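Oxidoreductase, NAD-binding/iron-sulfur cluster-binding protein (Nitratireductor pacificus pht-3B, PDB 6ZXU) is a catabolic reductive dehalogenase that carries cobalamin and two [4Fe-4S] clusters and probably uses them to remove halogen from organohalide substrates. Local coordinates at residues A[34-39]-A[44-49]; A[544-549]-A[554-559]; A[571-576]-A[678-683]. All blocks are in the same frame, centred on the assembly; numbering follows the deposited sequence.

Contact 1. Residues A[34-39]-A[44-49]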
loop_
_atom_site.group_PDB
_atom_site.type_symbol
_atom_site.label_atom_id
_atom_site.label_comp_id
_atom_site.label_asym_id
_atom_site.label_seq_id
_atom_site.Cartn_x
_atom_site.Cartn_y
_atom_site.Cartn_z
ATOM N N ARG A 34 5.566 13.928 -14.794
ATOM C CA ARG A 34 4.270 14.595 -14.616
ATOM C C ARG A 34 3.442 14.658 -15.901
ATOM O O ARG A 34 2.257 14.830 -15.832
ATOM C CB ARG A 34 4.432 15.980 -14.036
ATOM C CG ARG A 34 5.146 16.963 -14.922
ATOM C CD ARG A 34 5.092 18.367 -14.354
ATOM N NE ARG A 34 5.926 18.444 -13.155
ATOM C CZ ARG A 34 7.244 18.732 -13.126
ATOM N NH1 ARG A 34 7.941 19.008 -14.241
ATOM N NH2 ARG A 34 7.877 18.741 -11.954
ATOM N N ASP A 35 4.066 14.555 -17.059
ATOM C CA ASP A 35 3.299 14.558 -18.339
ATOM C C ASP A 35 3.150 13.228 -19.007
ATOM O O ASP A 35 2.767 13.145 -20.141
ATOM C CB ASP A 35 3.926 15.539 -19.281
ATOM C CG ASP A 35 3.805 16.965 -18.737
ATOM O OD1 ASP A 35 2.701 17.337 -18.286
ATOM O OD2 ASP A 35 4.823 17.700 -18.710
ATOM N N ARG A 36 3.453 12.167 -18.258
ATOM C CA ARG A 36 3.402 10.828 -18.776
ATOM C C ARG A 36 2.154 10.133 -18.229
ATOM O O ARG A 36 2.027 9.931 -17.026
ATOM C CB ARG A 36 4.643 10.088 -18.390
ATOM C CG ARG A 36 4.679 8.646 -18.835
ATOM C CD ARG A 36 6.030 8.065 -18.554
ATOM N NE ARG A 36 6.215 6.693 -19.024
ATOM C CZ ARG A 36 6.619 6.396 -20.234
ATOM N NH1 ARG A 36 6.890 7.351 -21.073
ATOM N NH2 ARG A 36 6.891 5.166 -20.557
ATOM N N PRO A 37 1.228 9.715 -19.115
ATOM C CA PRO A 37 0.061 8.969 -18.641
ATOM C C PRO A 37 0.400 7.636 -18.050
ATOM O O PRO A 37 1.354 6.987 -18.461
ATOM C CB PRO A 37 -0.817 8.845 -19.881
ATOM C CG PRO A 37 0.015 9.149 -21.027
ATOM C CD PRO A 37 1.201 9.951 -20.571
ATOM N N ASN A 38 -0.400 7.208 -17.073
ATOM C CA ASN A 38 -0.087 6.007 -16.324
ATOM C C ASN A 38 -0.054 4.743 -17.139
ATOM O O ASN A 38 0.621 3.799 -16.775
ATOM C CB ASN A 38 -1.050 5.822 -15.184
ATOM C CG ASN A 38 -0.849 6.805 -14.087
ATOM O OD1 ASN A 38 -1.194 7.984 -14.214
ATOM N ND2 ASN A 38 -0.449 6.309 -12.949
ATOM N N HIS A 39 -0.799 4.689 -18.238
ATOM C CA HIS A 39 -0.817 3.447 -19.037
ATOM C C HIS A 39 0.489 3.136 -19.711
ATOM O O HIS A 39 0.700 1.986 -20.134
ATOM C CB HIS A 39 -1.929 3.443 -20.041
ATOM C CG HIS A 39 -1.777 4.441 -21.117
ATOM N ND1 HIS A 39 -2.314 5.701 -21.042
ATOM C CD2 HIS A 39 -1.190 4.351 -22.327
ATOM C CE1 HIS A 39 -2.012 6.377 -22.138
ATOM N NE2 HIS A 39 -1.349 5.563 -22.939
ATOM N N ALA A 44 10.356 2.663 -20.558
ATOM C CA ALA A 44 10.223 3.321 -21.892
ATOM C C ALA A 44 9.929 2.265 -22.982
ATOM O O ALA A 44 10.622 2.188 -23.998
ATOM C CB ALA A 44 11.481 4.137 -22.254
ATOM N N LEU A 45 8.836 1.540 -22.805
ATOM C CA LEU A 45 8.428 0.487 -23.724
ATOM C C LEU A 45 8.081 1.050 -25.122
ATOM O O LEU A 45 8.287 0.407 -26.132
ATOM C CB LEU A 45 7.244 -0.287 -23.169
ATOM C CG LEU A 45 7.430 -0.953 -21.794
ATOM C CD1 LEU A 45 6.184 -1.737 -21.384
ATOM C CD2 LEU A 45 8.661 -1.785 -21.750
ATOM N N GLU A 46 7.578 2.245 -25.166
ATOM C CA GLU A 46 7.243 2.874 -26.408
ATOM C C GLU A 46 8.442 3.249 -27.260
ATOM O O GLU A 46 8.274 3.708 -28.391
ATOM C CB GLU A 46 6.330 4.101 -26.160
ATOM C CG GLU A 46 7.055 5.367 -25.652
ATOM C CD GLU A 46 7.372 5.401 -24.110
ATOM O OE1 GLU A 46 7.112 4.394 -23.377
ATOM O OE2 GLU A 46 7.924 6.437 -23.658
ATOM N N ARG A 47 9.663 3.093 -26.771
ATOM C CA ARG A 47 10.857 3.370 -27.563
ATOM C C ARG A 47 11.536 2.106 -28.037
ATOM O O ARG A 47 12.640 2.176 -28.571
ATOM C CB ARG A 47 11.828 4.233 -26.710
ATOM C CG ARG A 47 11.284 5.621 -26.478
ATOM C CD ARG A 47 12.333 6.473 -25.789
ATOM N NE ARG A 47 11.866 7.844 -25.590
ATOM C CZ ARG A 47 12.179 8.868 -26.375
ATOM N NH1 ARG A 47 12.938 8.705 -27.444
ATOM N NH2 ARG A 47 11.710 10.085 -26.089
ATOM N N LEU A 48 10.913 0.953 -27.854
ATOM C CA LEU A 48 11.506 -0.296 -28.312
ATOM C C LEU A 48 11.048 -0.566 -29.755
ATOM O O LEU A 48 9.930 -0.210 -30.143
ATOM C CB LEU A 48 11.078 -1.441 -27.451
ATOM C CG LEU A 48 11.517 -1.255 -25.981
ATOM C CD1 LEU A 48 11.059 -2.420 -25.173
ATOM C CD2 LEU A 48 13.009 -1.080 -25.838
ATOM N N ALA A 49 11.902 -1.266 -30.503
ATOM C CA ALA A 49 11.596 -1.611 -31.887
ATOM C C ALA A 49 10.521 -2.697 -31.917
ATOM O O ALA A 49 10.645 -3.692 -31.257
ATOM C CB ALA A 49 12.833 -2.128 -32.559
#

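Contact 2. Residues A[544-549]-A[554-559]. With SF4 (iron/sulfur cluster), chain D; SF4 (iron/sulfur cluster), chain E.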
loop_
_atom_site.group_PDB
_atom_site.type_symbol
_atom_site.label_atom_id
_atom_site.label_comp_id
_atom_site.label_asym_id
_atom_site.label_seq_id
_atom_site.Cartn_x
_atom_site.Cartn_y
_atom_site.Cartn_z
ATOM N N LYS A 544 -1.233 22.948 5.894
ATOM C CA LYS A 544 -1.839 22.633 4.598
ATOM C C LYS A 544 -2.907 21.522 4.682
ATOM O O LYS A 544 -3.973 21.613 4.078
ATOM C CB LYS A 544 -0.754 22.368 3.582
ATOM C CG LYS A 544 -1.289 22.141 2.152
ATOM C CD LYS A 544 -0.223 22.401 1.125
ATOM C CE LYS A 544 -0.765 22.123 -0.263
ATOM N NZ LYS A 544 0.112 22.739 -1.309
ATOM N N CYS A 545 -2.600 20.415 5.351
ATOM C CA CYS A 545 -3.534 19.337 5.544
ATOM C C CYS A 545 -4.790 19.867 6.225
ATOM O O CYS A 545 -5.881 19.476 5.824
ATOM C CB CYS A 545 -2.906 18.211 6.366
ATOM S SG CYS A 545 -2.202 18.738 8.005
ATOM N N ALA A 546 -4.639 20.627 7.302
ATOM C CA ALA A 546 -5.782 21.172 7.993
ATOM C C ALA A 546 -6.693 22.031 7.077
ATOM O O ALA A 546 -7.919 21.942 7.126
ATOM C CB ALA A 546 -5.292 21.970 9.207
ATOM N N ARG A 547 -6.096 22.867 6.278
ATOM C CA ARG A 547 -6.797 23.735 5.367
ATOM C C ARG A 547 -7.506 23.005 4.310
ATOM O O ARG A 547 -8.584 23.411 3.899
ATOM C CB ARG A 547 -5.792 24.658 4.700
ATOM C CG ARG A 547 -6.382 25.798 3.861
ATOM C CD ARG A 547 -5.237 26.539 3.197
ATOM N NE ARG A 547 -4.801 25.809 2.036
ATOM C CZ ARG A 547 -3.550 25.715 1.627
ATOM N NH1 ARG A 547 -2.591 26.245 2.344
ATOM N NH2 ARG A 547 -3.266 25.033 0.515
ATOM N N GLU A 548 -6.985 21.838 3.882
ATOM C CA GLU A 548 -7.563 21.138 2.770
ATOM C C GLU A 548 -8.522 20.059 3.119
ATOM O O GLU A 548 -9.067 19.413 2.248
ATOM C CB GLU A 548 -6.469 20.602 1.878
ATOM C CG GLU A 548 -5.582 21.670 1.218
ATOM C CD GLU A 548 -6.354 22.618 0.249
ATOM O OE1 GLU A 548 -7.502 22.263 -0.193
ATOM O OE2 GLU A 548 -5.819 23.690 0.015
ATOM N N CYS A 549 -8.723 19.800 4.392
ATOM C CA CYS A 549 -9.578 18.661 4.813
ATOM C C CYS A 549 -11.050 19.035 4.514
ATOM O O CYS A 549 -11.483 20.051 5.060
ATOM C CB CYS A 549 -9.475 18.370 6.350
ATOM S SG CYS A 549 -10.692 17.183 6.952
ATOM N N ILE A 554 -8.933 18.140 10.879
ATOM C CA ILE A 554 -7.523 18.223 11.321
ATOM C C ILE A 554 -7.343 19.481 12.151
ATOM O O ILE A 554 -7.774 20.556 11.761
ATOM C CB ILE A 554 -6.569 18.128 10.092
ATOM C CG1 ILE A 554 -6.746 16.762 9.449
ATOM C CG2 ILE A 554 -5.145 18.449 10.477
ATOM C CD1 ILE A 554 -5.990 16.575 8.176
ATOM N N SER A 555 -6.619 19.354 13.260
ATOM C CA SER A 555 -6.309 20.487 14.120
ATOM C C SER A 555 -5.374 21.540 13.534
ATOM O O SER A 555 -4.310 21.234 12.997
ATOM C CB SER A 555 -5.759 20.000 15.450
ATOM O OG SER A 555 -5.405 21.111 16.272
ATOM N N PHE A 556 -5.799 22.790 13.601
ATOM C CA PHE A 556 -5.003 23.983 13.311
ATOM C C PHE A 556 -4.256 24.471 14.524
ATOM O O PHE A 556 -3.526 25.447 14.431
ATOM C CB PHE A 556 -5.898 25.150 12.848
ATOM C CG PHE A 556 -6.458 25.006 11.484
ATOM C CD1 PHE A 556 -7.643 24.436 11.285
ATOM C CD2 PHE A 556 -5.816 25.572 10.422
ATOM C CE1 PHE A 556 -8.174 24.339 10.004
ATOM C CE2 PHE A 556 -6.327 25.489 9.145
ATOM C CZ PHE A 556 -7.524 24.880 8.935
ATOM N N GLY A 557 -4.355 23.776 15.628
ATOM C CA GLY A 557 -3.772 24.245 16.879
ATOM C C GLY A 557 -2.566 23.428 17.353
ATOM O O GLY A 557 -1.871 22.834 16.563
ATOM N N ASP A 558 -2.308 23.480 18.635
ATOM C CA ASP A 558 -1.134 22.920 19.214
ATOM C C ASP A 558 -1.392 21.450 19.583
ATOM O O ASP A 558 -2.531 21.029 19.658
ATOM C CB ASP A 558 -0.789 23.698 20.476
ATOM C CG ASP A 558 -0.268 25.092 20.170
ATOM O OD1 ASP A 558 0.308 25.325 19.063
ATOM O OD2 ASP A 558 -0.431 25.934 21.090
ATOM N N LYS A 559 -0.319 20.717 19.779
ATOM C CA LYS A 559 -0.426 19.364 20.259
ATOM C C LYS A 559 -1.045 19.365 21.670
ATOM O O LYS A 559 -0.909 20.318 22.429
ATOM C CB LYS A 559 0.917 18.679 20.276
ATOM C CG LYS A 559 1.412 18.281 18.895
ATOM C CD LYS A 559 2.840 17.748 18.920
ATOM C CE LYS A 559 3.807 18.910 18.887
ATOM N NZ LYS A 559 5.192 18.416 19.031
HETATM FE FE1 SF4 D . 0.034 18.668 7.716
HETATM FE FE2 SF4 D . 2.040 20.350 6.710
HETATM FE FE3 SF4 D . 2.144 17.699 6.188
HETATM FE FE4 SF4 D . 2.599 18.511 8.752
HETATM S S1 SF4 D . 3.776 18.994 6.863
HETATM S S2 SF4 D . 1.305 16.864 8.119
HETATM S S3 SF4 D . 1.147 20.227 8.773
HETATM S S4 SF4 D . 0.578 19.207 5.601
HETATM FE FE1 SF4 E . -10.333 12.384 7.050
HETATM FE FE2 SF4 E . -10.256 13.136 4.383
HETATM FE FE3 SF4 E . -7.942 13.301 5.938
HETATM FE FE4 SF4 E . -10.040 15.034 6.325
HETATM S S1 SF4 E . -8.790 14.816 4.523
HETATM S S2 SF4 E . -8.870 13.899 7.885
HETATM S S3 SF4 E . -11.799 13.667 5.884
HETATM S S4 SF4 E . -9.115 11.473 5.456
HETATM O O HOH W 1 -9.064 20.704 9.325
#

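Contact 3. Residues A[571-576]-A[678-683]. With SF4 (iron/sulfur cluster), chain E.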
loop_
_atom_site.group_PDB
_atom_site.type_symbol
_atom_site.label_atom_id
_atom_site.label_comp_id
_atom_site.label_asym_id
_atom_site.label_seq_id
_atom_site.Cartn_x
_atom_site.Cartn_y
_atom_site.Cartn_z
ATOM N N ASP A 571 -10.282 15.300 14.685
ATOM C CA ASP A 571 -11.678 14.940 15.090
ATOM C C ASP A 571 -12.108 13.683 14.344
ATOM O O ASP A 571 -12.488 13.732 13.186
ATOM C CB ASP A 571 -12.633 16.083 14.809
ATOM C CG ASP A 571 -13.989 15.893 15.473
ATOM O OD1 ASP A 571 -14.571 14.785 15.421
ATOM O OD2 ASP A 571 -14.478 16.884 16.121
ATOM N N VAL A 572 -12.023 12.554 15.020
ATOM C CA VAL A 572 -12.228 11.295 14.394
ATOM C C VAL A 572 -13.692 11.049 14.058
ATOM O O VAL A 572 -14.013 10.277 13.150
ATOM C CB VAL A 572 -11.604 10.127 15.186
ATOM C CG1 VAL A 572 -10.113 10.336 15.348
ATOM C CG2 VAL A 572 -12.257 9.947 16.543
ATOM N N GLU A 573 -14.589 11.684 14.798
ATOM C CA GLU A 573 -16.014 11.593 14.456
ATOM C C GLU A 573 -16.315 12.293 13.128
ATOM O O GLU A 573 -17.012 11.716 12.281
ATOM C CB GLU A 573 -16.822 12.210 15.538
ATOM C CG GLU A 573 -18.314 12.228 15.226
ATOM C CD GLU A 573 -19.083 12.878 16.382
ATOM O OE1 GLU A 573 -18.479 13.342 17.416
ATOM O OE2 GLU A 573 -20.320 12.921 16.271
ATOM N N LYS A 574 -15.792 13.486 12.927
ATOM C CA LYS A 574 -15.995 14.211 11.663
ATOM C C LYS A 574 -15.341 13.495 10.484
ATOM O O LYS A 574 -16.012 13.245 9.441
ATOM C CB LYS A 574 -15.484 15.611 11.734
ATOM C CG LYS A 574 -16.266 16.498 12.657
ATOM C CD LYS A 574 -16.143 17.972 12.301
ATOM C CE LYS A 574 -14.772 18.460 12.625
ATOM N NZ LYS A 574 -14.628 19.947 12.565
ATOM N N CYS A 575 -14.097 13.022 10.662
ATOM C CA CYS A 575 -13.451 12.287 9.587
ATOM C C CYS A 575 -14.192 10.958 9.308
ATOM O O CYS A 575 -14.541 10.656 8.128
ATOM C CB CYS A 575 -11.970 12.066 9.866
ATOM S SG CYS A 575 -11.202 11.031 8.647
ATOM N N THR A 576 -14.577 10.207 10.317
ATOM C CA THR A 576 -15.324 8.982 10.045
ATOM C C THR A 576 -16.601 9.223 9.233
ATOM O O THR A 576 -16.898 8.535 8.241
ATOM C CB THR A 576 -15.701 8.228 11.371
ATOM O OG1 THR A 576 -14.509 7.933 12.069
ATOM C CG2 THR A 576 -16.373 6.907 11.054
ATOM N N ALA A 678 -13.638 17.636 18.875
ATOM C CA ALA A 678 -13.996 16.674 19.904
ATOM C C ALA A 678 -12.945 15.551 19.918
ATOM O O ALA A 678 -12.395 15.192 18.852
ATOM C CB ALA A 678 -15.356 16.096 19.642
ATOM N N MET A 679 -12.564 15.095 21.088
ATOM C CA MET A 679 -11.645 13.964 21.219
ATOM C C MET A 679 -12.314 12.855 22.027
ATOM O O MET A 679 -13.154 13.132 22.856
ATOM C CB MET A 679 -10.323 14.352 21.854
ATOM C CG MET A 679 -10.437 14.954 23.203
ATOM S SD MET A 679 -8.940 15.026 24.164
ATOM C CE MET A 679 -7.642 15.591 23.072
ATOM N N TYR A 680 -11.899 11.634 21.807
ATOM C CA TYR A 680 -12.558 10.509 22.430
ATOM C C TYR A 680 -11.498 9.592 23.029
ATOM O O TYR A 680 -11.226 8.510 22.497
ATOM C CB TYR A 680 -13.438 9.784 21.446
ATOM C CG TYR A 680 -14.540 10.647 20.932
ATOM C CD1 TYR A 680 -15.646 10.909 21.687
ATOM C CD2 TYR A 680 -14.406 11.324 19.732
ATOM C CE1 TYR A 680 -16.649 11.763 21.255
ATOM C CE2 TYR A 680 -15.376 12.235 19.301
ATOM C CZ TYR A 680 -16.512 12.440 20.096
ATOM O OH TYR A 680 -17.533 13.312 19.633
ATOM N N PRO A 681 -10.930 10.016 24.181
ATOM C CA PRO A 681 -10.016 9.130 24.880
ATOM C C PRO A 681 -10.819 8.013 25.523
ATOM O O PRO A 681 -12.026 8.056 25.486
ATOM C CB PRO A 681 -9.370 10.049 25.912
ATOM C CG PRO A 681 -10.398 11.094 26.149
ATOM C CD PRO A 681 -11.102 11.293 24.871
ATOM N N PRO A 682 -10.139 7.013 26.145
ATOM C CA PRO A 682 -10.873 5.891 26.740
ATOM C C PRO A 682 -12.125 6.208 27.554
ATOM O O PRO A 682 -13.116 5.473 27.463
ATOM C CB PRO A 682 -9.804 5.198 27.573
ATOM C CG PRO A 682 -8.589 5.382 26.711
ATOM C CD PRO A 682 -8.687 6.775 26.193
ATOM N N ARG A 683 -12.133 7.270 28.310
ATOM C CA ARG A 683 -13.346 7.507 29.040
ATOM C C ARG A 683 -14.581 7.765 28.212
ATOM O O ARG A 683 -15.660 7.654 28.732
ATOM C CB ARG A 683 -13.173 8.617 30.043
ATOM C CG ARG A 683 -12.945 9.963 29.545
ATOM C CD ARG A 683 -12.768 10.940 30.740
ATOM N NE ARG A 683 -14.052 11.174 31.370
ATOM C CZ ARG A 683 -14.909 12.120 31.034
ATOM N NH1 ARG A 683 -14.576 13.010 30.131
ATOM N NH2 ARG A 683 -16.130 12.164 31.585
HETATM FE FE1 SF4 E . -10.333 12.384 7.050
HETATM FE FE2 SF4 E . -10.256 13.136 4.383
HETATM FE FE3 SF4 E . -7.942 13.301 5.938
HETATM FE FE4 SF4 E . -10.040 15.034 6.325
HETATM S S1 SF4 E . -8.790 14.816 4.523
HETATM S S2 SF4 E . -8.870 13.899 7.885
HETATM S S3 SF4 E . -11.799 13.667 5.884
HETATM S S4 SF4 E . -9.115 11.473 5.456
HETATM O O HOH W 2 -11.271 12.959 17.766
#

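Contact 1. Residues A[34-39]-A[44-49]
Arg36 and Glu46 reach for each other from opposite directions and meet end-on, the two terminal nitrogens of the guanidinium each taking one carboxylate oxygen. Arg36 NH1 lies 2.9 Å from Glu46 OE2 in a nearly straight bond of 170°, and Arg36 NH2 is equally close to Glu46 OE1, at 2.9 Å. The fork is twisted, because the two flat groups stand 41° apart: OE2 sits in the guanidinium plane yet is approached from above the plane of its own carboxylate, whereas OE1 is met on its syn side, somewhat out of plane. An extended chain, with CG opposite the backbone N (chi1 178°), carries the guanidinium of Arg36 over to Glu46. This salt bridge closes a largely irregular N-terminal loop ahead of helix 74-85, far from the cofactors. The loop's two arms stay well apart; the nearest alpha carbons, of Arg36 and Ala44, are separated by 10.6 Å. Glu46 belongs to a short 3-10 turn, and its chain bends at chi2 to aim the carboxylate at the arginine. Arg36 NH2 also passes 4.0 Å from Ala44 CA. Within the same loop the carbonyl of Gly41 accepts from Arg36 NE, giving the buried guanidinium a further hold beside the carboxylate.

Contact 2. Residues A[544-549]-A[554-559]
Ile554 places CG2 opposite its backbone N and CG1 opposite its carbonyl carbon (chi1 -64°), and the two branches consequently part: CG2 packs on Ala546 CB at 3.7 Å, while the extended CG1-CD1 arm reaches the CB atoms of Cys545 and Cys549 with CD1. Phe556, with CG anti to its carbonyl carbon (chi1 -72°), lays its ring across the same alanine. Ala546 CB stands almost exactly over the ring centre, 3.6 Å from the centroid and 8° off the normal, a CH-pi contact, and Phe556 CZ lies 3.5 Å from Ala546 O. No direct hydrogen bond passes between residues 544-549 and 554-559; instead a water donates to both Ala546 O and Ile554 O. Cys545 and Cys549 point to different clusters of this ferredoxin-like dicluster domain: Cys545 SG binds an iron of one at 2.3 Å, and Cys549 SG binds an iron of the other, also at 2.3 Å. Ile554 CG1 lies 3.9 Å from sulfide S2 of the cluster held by Cys549, and its side chain also approaches the cobalamin. Ile554 thus lies beside both cysteine ligands, and its hydrocarbon probably limits solvent access to this flank of the cluster bound by Cys549.

Contact 3. Residues A[571-576]-A[678-683]
Asp571 is the N-cap of helix 572-581, and its carboxylate serves two segments at once. One oxygen, OD1, accepts from Lys574 N at 3.1 Å and caps the first turn; the other, OD2, takes the backbone N-H of Ala678 at 3.0 Å in a bond of 171°. The two donors approach from opposite faces of the carboxylate, each well out of its plane. With CG opposite the backbone N (chi1 -167°), the group swings out to the 678-683 loop, where Arg700 also forms a salt bridge to OD2. Were this residue an alanine, the Ala678 N-H and the Arg700 guanidinium would probably lose their shared acceptor and the helix its cap. Beside this bond a water bridges the helix start and the loop, accepting from Val572 N and donating to Ala678 O. Two residues after the cap, Glu573 extends its chain fully to bring OE1 to the phenol of Tyr680. The hydroxyl donates to the carboxylate, though the modelled 2.4 Å between Tyr680 OH and Glu573 OE1 is doubtfully short; carboxylate and ring planes are 61° apart. Arg700 also pairs with OE1, while Lys577 holds OE2; these two positive groups flank the buried acid and would probably favour its ionised form. The tyrosine ring slides past Val572, whose CG2 is 4.1 Å from Tyr680 CD2, and meets the ring of Phe317, a residue of the cobalamin site. Val572 itself touches cobalamin, and one turn along the helix Cys575 SG binds iron FE1 of a [4Fe-4S] cluster at 2.3 Å.

Contacts 2 and 3 share a neighbourhood, their centres about 15 Å apart, and both supply cysteine ligands to the same [4Fe-4S] cluster, Cys549 from one and Cys575 from the other. Contact 1 lies away from these sites, its centre about 45 Å from that of contact 3 and across the chain's centre. Burial follows place: every touching residue of contact 3 and nearly all of contact 2 are buried, whereas contact 1 pairs a buried arginine with an exposed glutamate. Chemistry differs accordingly. Contact 1 rests on one salt bridge within a loop, contact 2 on apolar packing with a bridging water, and contact 3 on carboxylate hydrogen bonds joining a cofactor-binding helix to a distant C-terminal loop.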